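Local atomic coordinates of adenylation domain (Streptomyces sp., PDB entry 5N9X), a protein that is an adenylation domain of the AMP-binding enzyme family (ANL clan), has an AMP-binding enzyme C-terminal domain, and holds adenosine-5'-triphosphate and threonine in its pockets. Residues D69-M75 and S114-V120; E54-L60 and G87-A91; G17-V21 and R155-Q159. The contacts are given in a common frame with arbitrary orientation. Residues are numbered along the deposited sequence.

Contact 1: residues D69-M75 and S114-V120; sequences DRVALRM and SQVVALV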
ATOM      1  N   ASP A  69       8.688 -14.572  17.648  1.00 21.96           N
ATOM      2  CA  ASP A  69       8.924 -15.409  16.474  1.00 22.10           C
ATOM      3  C   ASP A  69       8.209 -14.886  15.228  1.00 29.50           C
ATOM      4  O   ASP A  69       7.260 -14.098  15.307  1.00 19.58           O
ATOM      5  CB  ASP A  69       8.472 -16.852  16.728  1.00 21.27           C
ATOM      6  CG  ASP A  69       9.494 -17.662  17.525  1.00 37.46           C
ATOM      7  OD1 ASP A  69      10.652 -17.204  17.683  1.00 22.54           O
ATOM      8  OD2 ASP A  69       9.125 -18.770  17.979  1.00 30.20           O
ATOM      9  N   ARG A  70       8.646 -15.385  14.076  1.00 23.12           N
ATOM     10  CA  ARG A  70       8.173 -14.891  12.808  1.00 20.57           C
ATOM     11  C   ARG A  70       7.579 -16.058  12.029  1.00 26.72           C
ATOM     12  O   ARG A  70       8.236 -17.081  11.834  1.00 21.74           O
ATOM     13  CB  ARG A  70       9.323 -14.211  12.060  1.00 24.81           C
ATOM     14  CG  ARG A  70       9.844 -12.994  12.818  1.00 22.03           C
ATOM     15  CD  ARG A  70      10.628 -12.087  11.921  1.00 29.18           C
ATOM     16  NE  ARG A  70      11.958 -12.480  11.487  1.00 39.45           N
ATOM     17  CZ  ARG A  70      13.093 -11.994  11.997  1.00 39.84           C
ATOM     18  NH1 ARG A  70      13.069 -11.045  12.921  1.00 22.81           N
ATOM     19  NH2 ARG A  70      14.262 -12.408  11.523  1.00 31.64           N
ATOM     20  N   VAL A  71       6.317 -15.933  11.624  1.00 24.48           N
ATOM     21  CA  VAL A  71       5.668 -17.036  10.943  1.00 22.53           C
ATOM     22  C   VAL A  71       5.141 -16.614   9.578  1.00 24.71           C
ATOM     23  O   VAL A  71       4.395 -15.636   9.454  1.00 26.36           O
ATOM     24  CB  VAL A  71       4.525 -17.632  11.789  1.00 23.43           C
ATOM     25  CG1 VAL A  71       3.932 -18.815  11.065  1.00 24.09           C
ATOM     26  CG2 VAL A  71       5.047 -18.085  13.151  1.00 23.27           C
ATOM     27  N   ALA A  72       5.536 -17.363   8.552  1.00 20.66           N
ATOM     28  CA  ALA A  72       5.092 -17.088   7.199  1.00 21.23           C
ATOM     29  C   ALA A  72       3.623 -17.421   7.050  1.00 27.98           C
ATOM     30  O   ALA A  72       3.137 -18.390   7.633  1.00 25.64           O
ATOM     31  CB  ALA A  72       5.897 -17.867   6.201  1.00 18.31           C
ATOM     32  N   LEU A  73       2.924 -16.619   6.255  1.00 24.97           N
ATOM     33  CA  LEU A  73       1.533 -16.899   5.946  1.00 24.01           C
ATOM     34  C   LEU A  73       1.381 -16.919   4.440  1.00 19.71           C
ATOM     35  O   LEU A  73       1.673 -15.933   3.771  1.00 23.68           O
ATOM     36  CB  LEU A  73       0.593 -15.867   6.581  1.00 16.35           C
ATOM     37  CG  LEU A  73      -0.883 -16.050   6.202  1.00 24.65           C
ATOM     38  CD1 LEU A  73      -1.421 -17.342   6.816  1.00 25.04           C
ATOM     39  CD2 LEU A  73      -1.759 -14.865   6.614  1.00 17.17           C
ATOM     40  N   ARG A  74       0.937 -18.050   3.904  1.00 26.78           N
ATOM     41  CA  ARG A  74       0.762 -18.189   2.455  1.00 28.97           C
ATOM     42  C   ARG A  74      -0.592 -18.814   2.102  1.00 34.83           C
ATOM     43  O   ARG A  74      -0.723 -20.041   2.055  1.00 28.12           O
ATOM     44  CB  ARG A  74       1.904 -19.020   1.861  1.00 25.33           C
ATOM     45  CG  ARG A  74       1.842 -19.106   0.368  1.00 32.22           C
ATOM     46  CD  ARG A  74       2.921 -20.008  -0.191  1.00 34.37           C
ATOM     47  NE  ARG A  74       2.991 -19.883  -1.645  1.00 41.41           N
ATOM     48  CZ  ARG A  74       2.151 -20.469  -2.499  1.00 35.27           C
ATOM     49  NH1 ARG A  74       1.154 -21.223  -2.061  1.00 38.14           N
ATOM     50  NH2 ARG A  74       2.305 -20.297  -3.801  1.00 32.97           N
ATOM     51  N   MET A  75      -1.590 -17.958   1.872  1.00 23.02           N
ATOM     52  CA  MET A  75      -2.979 -18.372   1.670  1.00 26.91           C
ATOM     53  C   MET A  75      -3.754 -17.388   0.809  1.00 23.57           C
ATOM     54  O   MET A  75      -3.550 -16.189   0.895  1.00 23.84           O
ATOM     55  CB  MET A  75      -3.740 -18.491   2.997  1.00 25.60           C
ATOM     56  CG  MET A  75      -3.295 -19.542   3.960  1.00 33.19           C
ATOM     57  SD  MET A  75      -4.687 -19.976   5.021  1.00 41.18           S
ATOM     58  CE  MET A  75      -3.824 -20.288   6.553  1.00 31.77           C
ATOM     59  N   SER A 114      13.731 -13.663   6.239  1.00 25.14           N
ATOM     60  CA  SER A 114      12.998 -13.358   7.449  1.00 32.03           C
ATOM     61  C   SER A 114      13.194 -14.425   8.525  1.00 32.91           C
ATOM     62  O   SER A 114      12.855 -14.208   9.695  1.00 26.23           O
ATOM     63  CB  SER A 114      11.516 -13.178   7.134  1.00 21.05           C
ATOM     64  OG  SER A 114      10.994 -14.348   6.551  1.00 23.21           O
ATOM     65  N   GLN A 115      13.757 -15.560   8.132  1.00 28.73           N
ATOM     66  CA  GLN A 115      14.022 -16.649   9.075  1.00 37.27           C
ATOM     67  C   GLN A 115      12.762 -17.019   9.843  1.00 34.18           C
ATOM     68  O   GLN A 115      12.707 -16.878  11.069  1.00 32.96           O
ATOM     69  CB  GLN A 115      15.138 -16.276  10.074  1.00 36.12           C
ATOM     70  CG  GLN A 115      16.385 -15.580   9.495  1.00 34.74           C
ATOM     71  CD  GLN A 115      17.133 -14.761  10.552  1.00 40.88           C
ATOM     72  OE1 GLN A 115      16.824 -13.589  10.781  1.00 45.65           O
ATOM     73  NE2 GLN A 115      18.115 -15.381  11.203  1.00 42.71           N
ATOM     74  N   VAL A 116      11.734 -17.467   9.140  1.00 32.36           N
ATOM     75  CA  VAL A 116      10.522 -17.848   9.851  1.00 38.20           C
ATOM     76  C   VAL A 116      10.669 -19.233  10.495  1.00 27.69           C
ATOM     77  O   VAL A 116      11.264 -20.127   9.916  1.00 24.16           O
ATOM     78  CB  VAL A 116       9.276 -17.808   8.929  1.00 30.45           C
ATOM     79  CG1 VAL A 116       9.085 -16.412   8.370  1.00 28.46           C
ATOM     80  CG2 VAL A 116       9.411 -18.805   7.805  1.00 28.39           C
ATOM     81  N   VAL A 117      10.145 -19.375  11.711  1.00 32.03           N
ATOM     82  CA  VAL A 117      10.160 -20.635  12.449  1.00 25.68           C
ATOM     83  C   VAL A 117       9.131 -21.631  11.943  1.00 29.29           C
ATOM     84  O   VAL A 117       9.154 -22.790  12.337  1.00 28.44           O
ATOM     85  CB  VAL A 117       9.894 -20.412  13.937  1.00 26.81           C
ATOM     86  CG1 VAL A 117      10.740 -19.290  14.452  1.00 27.60           C
ATOM     87  CG2 VAL A 117       8.420 -20.085  14.172  1.00 38.33           C
ATOM     88  N   ALA A 118       8.212 -21.161  11.095  1.00 37.79           N
ATOM     89  CA  ALA A 118       7.119 -21.984  10.585  1.00 25.66           C
ATOM     90  C   ALA A 118       6.421 -21.304   9.419  1.00 26.28           C
ATOM     91  O   ALA A 118       6.639 -20.125   9.181  1.00 25.44           O
ATOM     92  CB  ALA A 118       6.125 -22.267  11.686  1.00 31.01           C
ATOM     93  N   LEU A 119       5.570 -22.043   8.711  1.00 26.45           N
ATOM     94  CA  LEU A 119       4.720 -21.445   7.681  1.00 28.95           C
ATOM     95  C   LEU A 119       3.249 -21.870   7.864  1.00 35.19           C
ATOM     96  O   LEU A 119       2.962 -23.026   8.192  1.00 33.03           O
ATOM     97  CB  LEU A 119       5.233 -21.825   6.288  1.00 27.50           C
ATOM     98  CG  LEU A 119       4.569 -21.119   5.098  1.00 36.49           C
ATOM     99  CD1 LEU A 119       5.587 -20.853   4.000  1.00 28.67           C
ATOM    100  CD2 LEU A 119       3.399 -21.918   4.535  1.00 35.25           C
ATOM    101  N   VAL A 120       2.317 -20.942   7.669  1.00 27.02           N
ATOM    102  CA  VAL A 120       0.903 -21.291   7.729  1.00 27.30           C
ATOM    103  C   VAL A 120       0.265 -21.144   6.358  1.00 29.59           C
ATOM    104  O   VAL A 120       0.402 -20.104   5.712  1.00 29.93           O
ATOM    105  CB  VAL A 120       0.132 -20.425   8.745  1.00 30.01           C
ATOM    106  CG1 VAL A 120      -1.293 -20.918   8.881  1.00 26.00           C
ATOM    107  CG2 VAL A 120       0.804 -20.471  10.092  1.00 25.97           C
TER
HETATM  108  O   HOH W   1      11.340 -16.187  13.514  1.00 16.02           O

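Contact 2: residues E54-L60 and G87-A91; sequences EGLADLL and GILRA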
ATOM      1  N   GLU A  54      -8.039 -17.842  19.046  1.00 16.81           N
ATOM      2  CA  GLU A  54      -7.484 -18.376  20.298  1.00 28.42           C
ATOM      3  C   GLU A  54      -7.016 -19.826  20.152  1.00 30.78           C
ATOM      4  O   GLU A  54      -5.909 -20.188  20.598  1.00 20.36           O
ATOM      5  CB  GLU A  54      -8.507 -18.286  21.440  1.00 19.90           C
ATOM      6  CG  GLU A  54      -8.891 -16.863  21.835  1.00 23.96           C
ATOM      7  CD  GLU A  54      -7.681 -16.085  22.347  1.00 33.21           C
ATOM      8  OE1 GLU A  54      -6.867 -16.687  23.092  1.00 25.20           O
ATOM      9  OE2 GLU A  54      -7.554 -14.880  22.015  1.00 29.14           O
ATOM     10  N   GLY A  55      -7.856 -20.652  19.531  1.00 23.51           N
ATOM     11  CA  GLY A  55      -7.472 -22.021  19.251  1.00 23.70           C
ATOM     12  C   GLY A  55      -6.233 -22.126  18.373  1.00 29.37           C
ATOM     13  O   GLY A  55      -5.355 -22.957  18.628  1.00 38.40           O
ATOM     14  N   LEU A  56      -6.147 -21.296  17.334  1.00 24.37           N
ATOM     15  CA  LEU A  56      -5.013 -21.386  16.422  1.00 22.17           C
ATOM     16  C   LEU A  56      -3.737 -21.012  17.146  1.00 21.77           C
ATOM     17  O   LEU A  56      -2.665 -21.533  16.854  1.00 24.52           O
ATOM     18  CB  LEU A  56      -5.206 -20.483  15.199  1.00 21.04           C
ATOM     19  CG  LEU A  56      -6.030 -21.078  14.058  1.00 28.99           C
ATOM     20  CD1 LEU A  56      -6.714 -19.998  13.205  1.00 22.12           C
ATOM     21  CD2 LEU A  56      -5.175 -21.992  13.209  1.00 23.95           C
ATOM     22  N   ALA A  57      -3.856 -20.081  18.080  1.00 19.93           N
ATOM     23  CA  ALA A  57      -2.694 -19.621  18.809  1.00 25.28           C
ATOM     24  C   ALA A  57      -2.177 -20.753  19.691  1.00 27.33           C
ATOM     25  O   ALA A  57      -0.979 -21.043  19.711  1.00 22.89           O
ATOM     26  CB  ALA A  57      -3.029 -18.395  19.630  1.00 18.62           C
ATOM     27  N   ASP A  58      -3.096 -21.393  20.408  1.00 27.51           N
ATOM     28  CA  ASP A  58      -2.745 -22.555  21.207  1.00 29.11           C
ATOM     29  C   ASP A  58      -2.064 -23.611  20.322  1.00 37.36           C
ATOM     30  O   ASP A  58      -0.981 -24.107  20.669  1.00 31.40           O
ATOM     31  CB  ASP A  58      -3.981 -23.129  21.911  1.00 23.76           C
ATOM     32  CG  ASP A  58      -4.478 -22.238  23.045  1.00 30.71           C
ATOM     33  OD1 ASP A  58      -3.669 -21.909  23.932  1.00 35.89           O
ATOM     34  OD2 ASP A  58      -5.676 -21.872  23.071  1.00 46.59           O
ATOM     35  N   LEU A  59      -2.660 -23.917  19.168  1.00 23.45           N
ATOM     36  CA  LEU A  59      -2.009 -24.803  18.204  1.00 27.89           C
ATOM     37  C   LEU A  59      -0.602 -24.314  17.823  1.00 36.15           C
ATOM     38  O   LEU A  59       0.357 -25.100  17.797  1.00 40.73           O
ATOM     39  CB  LEU A  59      -2.859 -24.968  16.945  1.00 23.58           C
ATOM     40  CG  LEU A  59      -2.126 -25.738  15.841  1.00 31.62           C
ATOM     41  CD1 LEU A  59      -2.013 -27.191  16.237  1.00 25.41           C
ATOM     42  CD2 LEU A  59      -2.814 -25.609  14.492  1.00 24.38           C
ATOM     43  N   LEU A  60      -0.458 -23.026  17.541  1.00 26.86           N
ATOM     44  CA  LEU A  60       0.862 -22.526  17.170  1.00 31.78           C
ATOM     45  C   LEU A  60       1.847 -22.685  18.325  1.00 37.20           C
ATOM     46  O   LEU A  60       3.004 -23.095  18.127  1.00 32.56           O
ATOM     47  CB  LEU A  60       0.786 -21.072  16.726  1.00 24.57           C
ATOM     48  CG  LEU A  60       0.131 -20.918  15.353  1.00 32.83           C
ATOM     49  CD1 LEU A  60      -0.242 -19.456  15.097  1.00 28.68           C
ATOM     50  CD2 LEU A  60       1.016 -21.483  14.249  1.00 23.50           C
ATOM     51  N   GLY A  87      -4.410 -15.679  14.770  1.00 17.29           N
ATOM     52  CA  GLY A  87      -3.781 -16.701  15.584  1.00 20.95           C
ATOM     53  C   GLY A  87      -2.290 -16.444  15.749  1.00 18.99           C
ATOM     54  O   GLY A  87      -1.746 -16.515  16.866  1.00 20.86           O
ATOM     55  N   ILE A  88      -1.634 -16.125  14.641  1.00 15.15           N
ATOM     56  CA  ILE A  88      -0.221 -15.759  14.672  1.00 16.61           C
ATOM     57  C   ILE A  88       0.042 -14.573  15.605  1.00 13.71           C
ATOM     58  O   ILE A  88       0.996 -14.595  16.390  1.00 17.67           O
ATOM     59  CB  ILE A  88       0.305 -15.444  13.234  1.00 14.14           C
ATOM     60  CG1 ILE A  88       0.351 -16.722  12.396  1.00 10.13           C
ATOM     61  CG2 ILE A  88       1.657 -14.785  13.274  1.00 14.65           C
ATOM     62  CD1 ILE A  88       0.637 -16.491  10.911  1.00 19.37           C
ATOM     63  N   LEU A  89      -0.807 -13.550  15.545  1.00 13.27           N
ATOM     64  CA  LEU A  89      -0.629 -12.370  16.392  1.00 12.37           C
ATOM     65  C   LEU A  89      -0.914 -12.690  17.864  1.00 25.28           C
ATOM     66  O   LEU A  89      -0.132 -12.302  18.758  1.00 17.14           O
ATOM     67  CB  LEU A  89      -1.525 -11.227  15.926  1.00 12.90           C
ATOM     68  CG  LEU A  89      -1.276 -10.612  14.552  1.00 21.57           C
ATOM     69  CD1 LEU A  89      -2.281  -9.483  14.267  1.00 12.02           C
ATOM     70  CD2 LEU A  89       0.193 -10.128  14.421  1.00 12.16           C
ATOM     71  N   ARG A  90      -2.029 -13.392  18.107  1.00 17.12           N
ATOM     72  CA  ARG A  90      -2.366 -13.844  19.451  1.00 21.54           C
ATOM     73  C   ARG A  90      -1.234 -14.686  20.053  1.00 23.08           C
ATOM     74  O   ARG A  90      -0.936 -14.542  21.235  1.00 24.11           O
ATOM     75  CB  ARG A  90      -3.694 -14.614  19.461  1.00 15.22           C
ATOM     76  CG  ARG A  90      -4.021 -15.270  20.804  1.00 20.34           C
ATOM     77  CD  ARG A  90      -4.236 -14.240  21.880  1.00 19.71           C
ATOM     78  NE  ARG A  90      -4.396 -14.828  23.211  1.00 26.91           N
ATOM     79  CZ  ARG A  90      -3.392 -15.070  24.061  1.00 34.76           C
ATOM     80  NH1 ARG A  90      -2.132 -14.816  23.713  1.00 21.60           N
ATOM     81  NH2 ARG A  90      -3.645 -15.590  25.258  1.00 19.26           N
ATOM     82  N   ALA A  91      -0.563 -15.502  19.245  1.00 13.27           N
ATOM     83  CA  ALA A  91       0.585 -16.277  19.743  1.00 14.12           C
ATOM     84  C   ALA A  91       1.837 -15.433  20.036  1.00 19.00           C
ATOM     85  O   ALA A  91       2.902 -15.971  20.357  1.00 26.06           O
ATOM     86  CB  ALA A  91       0.947 -17.369  18.756  1.00 12.63           C
TER

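Contact 3: residues G17-V21 and R155-Q159; sequences GATLV and RPGPQ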
ATOM      1  N   GLY A  17      -6.336  -0.186  22.933  1.00 44.55           N
ATOM      2  CA  GLY A  17      -5.233  -0.674  23.745  1.00 43.14           C
ATOM      3  C   GLY A  17      -3.860  -0.629  23.094  1.00 28.68           C
ATOM      4  O   GLY A  17      -3.656  -0.008  22.056  1.00 35.29           O
ATOM      5  N   ALA A  18      -2.912  -1.319  23.709  1.00 37.10           N
ATOM      6  CA  ALA A  18      -1.525  -1.275  23.285  1.00 26.72           C
ATOM      7  C   ALA A  18      -1.261  -2.055  21.990  1.00 27.07           C
ATOM      8  O   ALA A  18      -0.413  -1.665  21.189  1.00 22.32           O
ATOM      9  CB  ALA A  18      -0.640  -1.800  24.411  1.00 24.72           C
ATOM     10  N   THR A  19      -1.980  -3.153  21.784  1.00 19.00           N
ATOM     11  CA  THR A  19      -1.665  -4.037  20.667  1.00 22.43           C
ATOM     12  C   THR A  19      -2.872  -4.292  19.743  1.00 23.02           C
ATOM     13  O   THR A  19      -4.001  -3.902  20.052  1.00 21.19           O
ATOM     14  CB  THR A  19      -1.122  -5.384  21.197  1.00 19.57           C
ATOM     15  OG1 THR A  19      -2.204  -6.146  21.740  1.00 24.92           O
ATOM     16  CG2 THR A  19      -0.103  -5.144  22.293  1.00 17.98           C
ATOM     17  N   LEU A  20      -2.619  -4.948  18.614  1.00 16.29           N
ATOM     18  CA  LEU A  20      -3.680  -5.340  17.692  1.00 23.05           C
ATOM     19  C   LEU A  20      -4.549  -6.465  18.305  1.00 12.95           C
ATOM     20  O   LEU A  20      -5.765  -6.516  18.127  1.00 14.34           O
ATOM     21  CB  LEU A  20      -3.070  -5.773  16.345  1.00 13.60           C
ATOM     22  CG  LEU A  20      -2.341  -4.661  15.563  1.00 12.67           C
ATOM     23  CD1 LEU A  20      -1.573  -5.200  14.347  1.00 10.65           C
ATOM     24  CD2 LEU A  20      -3.297  -3.541  15.136  1.00 10.37           C
ATOM     25  N   VAL A  21      -3.908  -7.342  19.052  1.00 16.09           N
ATOM     26  CA  VAL A  21      -4.595  -8.390  19.792  1.00 15.84           C
ATOM     27  C   VAL A  21      -5.636  -7.753  20.740  1.00 15.55           C
ATOM     28  O   VAL A  21      -6.784  -8.169  20.769  1.00 13.80           O
ATOM     29  CB  VAL A  21      -3.561  -9.256  20.570  1.00 14.93           C
ATOM     30  CG1 VAL A  21      -4.220 -10.093  21.648  1.00 16.72           C
ATOM     31  CG2 VAL A  21      -2.728 -10.113  19.605  1.00 14.64           C
ATOM     32  N   ARG A 155       0.717 -12.981  25.786  1.00 32.79           N
ATOM     33  CA  ARG A 155       0.250 -11.975  24.827  1.00 30.62           C
ATOM     34  C   ARG A 155       1.380 -11.033  24.392  1.00 30.47           C
ATOM     35  O   ARG A 155       2.309 -10.779  25.156  1.00 27.37           O
ATOM     36  CB  ARG A 155      -0.920 -11.167  25.422  1.00 25.13           C
ATOM     37  CG  ARG A 155      -2.267 -11.864  25.346  1.00 29.02           C
ATOM     38  CD  ARG A 155      -3.365 -11.187  26.193  1.00 26.22           C
ATOM     39  NE  ARG A 155      -4.393 -12.168  26.549  1.00 32.19           N
ATOM     40  CZ  ARG A 155      -5.362 -12.552  25.722  1.00 26.67           C
ATOM     41  NH1 ARG A 155      -5.439 -12.016  24.512  1.00 28.35           N
ATOM     42  NH2 ARG A 155      -6.247 -13.467  26.090  1.00 22.30           N
ATOM     43  N   PRO A 156       1.301 -10.506  23.158  1.00 29.65           N
ATOM     44  CA  PRO A 156       2.376  -9.619  22.690  1.00 28.21           C
ATOM     45  C   PRO A 156       2.277  -8.224  23.296  1.00 24.36           C
ATOM     46  O   PRO A 156       1.194  -7.876  23.774  1.00 21.89           O
ATOM     47  CB  PRO A 156       2.169  -9.586  21.170  1.00 20.02           C
ATOM     48  CG  PRO A 156       0.724  -9.919  20.974  1.00 23.12           C
ATOM     49  CD  PRO A 156       0.324 -10.820  22.099  1.00 21.14           C
ATOM     50  N   GLY A 157       3.374  -7.465  23.302  1.00 18.85           N
ATOM     51  CA  GLY A 157       3.343  -6.085  23.759  1.00 17.29           C
ATOM     52  C   GLY A 157       3.380  -5.087  22.606  1.00 21.85           C
ATOM     53  O   GLY A 157       3.514  -5.476  21.447  1.00 20.35           O
ATOM     54  N   PRO A 158       3.230  -3.792  22.912  1.00 21.21           N
ATOM     55  CA  PRO A 158       3.317  -2.759  21.870  1.00 20.16           C
ATOM     56  C   PRO A 158       4.634  -2.806  21.101  1.00 22.33           C
ATOM     57  O   PRO A 158       4.671  -2.487  19.906  1.00 17.80           O
ATOM     58  CB  PRO A 158       3.193  -1.438  22.650  1.00 15.42           C
ATOM     59  CG  PRO A 158       3.182  -1.803  24.117  1.00 15.46           C
ATOM     60  CD  PRO A 158       2.761  -3.242  24.195  1.00 18.90           C
ATOM     61  N   GLN A 159       5.711  -3.208  21.773  1.00 24.90           N
ATOM     62  CA  GLN A 159       7.006  -3.232  21.110  1.00 17.72           C
ATOM     63  C   GLN A 159       7.320  -4.538  20.413  1.00 16.73           C
ATOM     64  O   GLN A 159       8.375  -4.658  19.827  1.00 21.01           O
ATOM     65  CB  GLN A 159       8.107  -2.869  22.104  1.00 20.74           C
ATOM     66  CG  GLN A 159       7.823  -1.570  22.858  1.00 26.30           C
ATOM     67  CD  GLN A 159       8.150  -0.321  22.036  1.00 35.67           C
ATOM     68  OE1 GLN A 159       8.064  -0.322  20.801  1.00 26.86           O
ATOM     69  NE2 GLN A 159       8.535   0.752  22.725  1.00 47.75           N
TER
HETATM   70  O   HOH W   2      -1.447  -7.666  23.652  1.00 12.38           O

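Contact 1: residues D69-M75 and S114-V120
This is a parallel strand pairing between the two inner strands, 70-74 and 118-121, of a four-stranded parallel sheet whose outer strands are 94-97 and 133-134. Helix 79-90, strand 94-97 and helix 104-114 fill the connection, as in an alternating beta-alpha fold. A72 fixes the register: its N donates to A118 O (3.0 Å), its O accepts from V120 N (2.7 Å), and R74 N then reaches V120 O (2.8 Å, 174°). V71, L73 and V120 share one sheet face, where V71 CG1 lies 3.7 Å from V120 CG2; on the other face A72 CB meets L119 CG at 3.7 Å. Toward the N-terminal end of the pair, V117 N bonds to R70 O (3.0 Å), while R70 NE (2.6 Å) and NH2 (2.9 Å) both donate to S114 O. Water 1 joins R70 N to Q115 O, 2.9 Å from each. The main-chain ladder thus sets the register, while the R70 guanidinium ties strand 70-74 to the helix-to-strand turn at S114.

Contact 2: residues E54-L60 and G87-A91
Two helical segments, one from helix 46-62 and one from the end of helix 79-90, come together most tightly at A57 and G87, whose CA atoms are 4.5 Å apart. So short a separation depends on the absence of a side chain at G87: an ideal CB built there would point at the other segment and sit 2.7 Å from L56 CB, a clash. Residues 54-60 are helical throughout and 87-90 close their helix, with L60 N bonded to L56 O at 2.8 Å in one and A91 N to G87 O at 2.8 Å in the other. A57, directed toward the partner, puts its CB 3.6 Å from G87 O, 3.5 Å from R90 CG and 4.2 Å from A91 CB. One turn on, L60 CD1 lies 3.6 Å from I88 N and 3.9 Å from I88 CG1, and L60 CB is 4.2 Å from A91 CB. At the N-terminal end of 54-60 the chemistry is ionic. The carboxylate of E54 bends back so that OE1 forms a salt bridge with R90 NE at 3.1 Å; the bond from R90 NE to E54 OE2, at 3.4 Å, is weak. R90 NH1 also donates to the carbonyl of P153, so the arginine ties the helix pair to a neighbouring loop that also touches A57 and D58. Beyond the interface, I88 and L89 rest on Y95 of strand 94-97, while L59 and L60 reach V134 of strand 133-134, so the helix pair packs against both outer strands of the parallel sheet.

Contact 3: residues G17-V21 and R155-Q159
V21, T19 and P156 have the most surface covered here (59, 50 and 48 Å²), and they explain how the start of the modelled chain is held against the loop 155-159. The two segments run at 139° to each other end to end, and their nearest CA atoms are those of A18 and P158, 5.3 Å apart. V21, in the first turn of helix 20-30, points toward the loop: its CG2 packs on P156 CG at 3.7 Å, and its CG1 lies 3.7 Å from R155 NH1, at the edge of that guanidinium. T19 works with both ends of its side chain. The methyl CG2 faces the loop backbone, 3.4 Å from P156 O, 3.5 Å from G157 C and 3.6 Å from P158 N. T19 is also the N-cap residue of helix 20-30: its OG1 accepts from D22 N and lies 2.6 Å from water 2, which in turn donates to P156 O at 2.7 Å. No direct hydrogen bond crosses between the segments, so this water supplies a bridging polar link between cap and loop. P156 therefore offers its ring to V21 and its carbonyl to the water, with the threonine methyl merely packed beside it, and A18 CB extends the apolar packing to P158 CD at 3.7 Å. Helix 181-191 borders the contact: H181 touches T19 and P156 and accepts from L20 N through ND1, T185 bonds to A18 O, and P158, in the loop just ahead of strand 161-167, bonds through its backbone to G182.

How the contacts relate
Contacts 1 and 2 build one layered unit: strand 70-74 lies in the chain between helices 46-62 and 79-90, and I88 CD1 packs 4.0 Å from V71 CG1 and 4.1 Å from V120 CG2. Contact 2 is buried, whereas contacts 1 and 3 are each partly buried. Contact 3 shares no element with the other two, yet meets contact 2 where L89 O lies 3.5 Å from V21 CG2 and where R90 NE and R155 NH1, like charges, approach to 3.3 Å. From contact 1 it stays about 9 Å away at the nearest atoms. Main-chain bonds dominate contact 1, packing round A57 and G87 plus a salt bridge contact 2, V21 and T19 packing without direct hydrogen bonds contact 3.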